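Local coordinates for protein soluble inorganic pyrophosphatase (PDB 5WRT) that probably hydrolyses inorganic diphosphate to orthophosphate with the help of magnesium ions, as a soluble enzyme of the PPase family, at residues L145-D149 with N203-H207. Residues are numbered along the deposited sequence.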
loop_
_atom_site.group_PDB
_atom_site.type_symbol
_atom_site.label_atom_id
_atom_site.label_comp_id
_atom_site.label_asym_id
_atom_site.label_seq_id
_atom_site.Cartn_x
_atom_site.Cartn_y
_atom_site.Cartn_z
ATOM N N LEU A 145 13.346 -6.378 6.363
ATOM C CA LEU A 145 13.060 -6.760 4.986
ATOM C C LEU A 145 14.144 -6.179 4.089
ATOM O O LEU A 145 14.488 -4.999 4.211
ATOM C CB LEU A 145 11.683 -6.257 4.552
ATOM C CG LEU A 145 10.468 -6.934 5.185
ATOM C CD1 LEU A 145 9.259 -6.013 5.147
ATOM C CD2 LEU A 145 10.165 -8.242 4.475
ATOM N N ALA A 146 14.681 -7.006 3.192
ATOM C CA ALA A 146 15.790 -6.601 2.328
ATOM C C ALA A 146 15.229 -6.165 0.979
ATOM O O ALA A 146 15.280 -6.893 -0.013
ATOM C CB ALA A 146 16.795 -7.736 2.178
ATOM N N MET A 147 14.699 -4.947 0.944
ATOM C CA MET A 147 14.157 -4.407 -0.294
ATOM C C MET A 147 15.293 -3.996 -1.224
ATOM O O MET A 147 16.305 -3.439 -0.788
ATOM C CB MET A 147 13.225 -3.231 0.004
ATOM C CG MET A 147 12.303 -2.857 -1.150
ATOM S SD MET A 147 11.745 -1.142 -1.136
ATOM C CE MET A 147 13.254 -0.269 -1.507
ATOM N N ILE A 148 15.126 -4.293 -2.511
ATOM C CA ILE A 148 16.081 -3.923 -3.549
ATOM C C ILE A 148 15.429 -2.872 -4.437
ATOM O O ILE A 148 14.472 -3.167 -5.164
ATOM C CB ILE A 148 16.532 -5.137 -4.372
ATOM C CG1 ILE A 148 17.042 -6.249 -3.453
ATOM C CG2 ILE A 148 17.611 -4.734 -5.363
ATOM C CD1 ILE A 148 18.212 -5.836 -2.593
ATOM N N ASP A 149 15.942 -1.645 -4.379
ATOM C CA ASP A 149 15.424 -0.524 -5.160
ATOM C C ASP A 149 16.457 -0.180 -6.228
ATOM O O ASP A 149 17.409 0.560 -5.964
ATOM C CB ASP A 149 15.135 0.681 -4.269
ATOM C CG ASP A 149 14.284 1.736 -4.961
ATOM O OD1 ASP A 149 14.289 1.796 -6.211
ATOM O OD2 ASP A 149 13.605 2.507 -4.250
ATOM N N ASN A 203 9.462 -3.053 -6.808
ATOM C CA ASN A 203 10.697 -3.401 -6.125
ATOM C C ASN A 203 10.758 -4.901 -5.853
ATOM O O ASN A 203 9.746 -5.608 -5.860
ATOM C CB ASN A 203 10.824 -2.626 -4.813
ATOM C CG ASN A 203 10.932 -1.128 -5.025
ATOM O OD1 ASN A 203 11.792 -0.654 -5.770
ATOM N ND2 ASN A 203 10.062 -0.373 -4.363
ATOM N N GLN A 204 11.969 -5.384 -5.613
ATOM C CA GLN A 204 12.209 -6.769 -5.243
ATOM C C GLN A 204 12.689 -6.839 -3.800
ATOM O O GLN A 204 12.990 -5.824 -3.167
ATOM C CB GLN A 204 13.235 -7.421 -6.178
ATOM C CG GLN A 204 12.949 -7.235 -7.657
ATOM C CD GLN A 204 14.087 -7.729 -8.526
ATOM O OE1 GLN A 204 13.963 -8.742 -9.214
ATOM N NE2 GLN A 204 15.210 -7.020 -8.491
ATOM N N PHE A 205 12.753 -8.061 -3.282
ATOM C CA PHE A 205 13.249 -8.308 -1.937
ATOM C C PHE A 205 14.263 -9.438 -1.971
ATOM O O PHE A 205 14.024 -10.475 -2.598
ATOM C CB PHE A 205 12.106 -8.654 -0.976
ATOM C CG PHE A 205 11.194 -7.499 -0.684
ATOM C CD1 PHE A 205 10.064 -7.280 -1.455
ATOM C CD2 PHE A 205 11.469 -6.628 0.358
ATOM C CE1 PHE A 205 9.224 -6.212 -1.191
ATOM C CE2 PHE A 205 10.634 -5.557 0.626
ATOM C CZ PHE A 205 9.510 -5.349 -0.151
ATOM N N GLY A 206 15.394 -9.230 -1.308
ATOM C CA GLY A 206 16.374 -10.279 -1.150
ATOM C C GLY A 206 15.904 -11.315 -0.146
ATOM O O GLY A 206 14.845 -11.203 0.474
ATOM N N HIS A 207 16.723 -12.357 0.008
ATOM C CA HIS A 207 16.451 -13.445 0.951
ATOM C C HIS A 207 15.078 -14.066 0.709
ATOM O O HIS A 207 14.362 -14.428 1.646
ATOM C CB HIS A 207 16.580 -12.966 2.400
ATOM C CG HIS A 207 17.962 -12.524 2.772
ATOM N ND1 HIS A 207 18.922 -13.397 3.237
ATOM C CD2 HIS A 207 18.543 -11.301 2.755
ATOM C CE1 HIS A 207 20.037 -12.732 3.484
ATOM N NE2 HIS A 207 19.833 -11.459 3.200
HETATM O O HOH W 1 13.822 -9.605 2.487
#
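Backbone hydrogen bonds join these two antiparallel strand ends of the pyrophosphatase domain. Ile148 N donates to Gln204 O (2.7 Å), and Gly206 N to Ala146 O (2.7 Å); the return bond from Gln204 N to Ile148 O is weak at 3.4 Å. Between the two short bonds lies the non-hydrogen-bonded pair Met147 and Phe205, where Phe205 CA gives a CA-H...O contact to Ala146 O (3.1 Å). The Gly206 carbonyl does not meet Ala146 N directly; a water accepts from Ala146 N and donates to Gly206 O, both at 2.8 Å.

Apolar contacts cover one face: the broad ring of Phe205 brings CE2 to Met147 CB (3.5 Å) and Leu145 CB (4.1 Å), and helix 183-193 packs on all three. On the other, branched Ile148 suits a buried site beside Leu153 and Phe112, its CB 4.4 Å from Gln204 CB. Glycine fits at 206, since a CB there would crowd Ala146 CB.

Polar ends turn elsewhere: Asp149, partly exposed, has its charge answered by Lys195, while Asn203 ND2 donates a hydrogen bond to Phe191 O.

Main-chain bonding and apolar cover thus hold strand 204-212 against strand 136-149, in the sheet whose strands 115-125 and 152-161 carry the magnesium ligands.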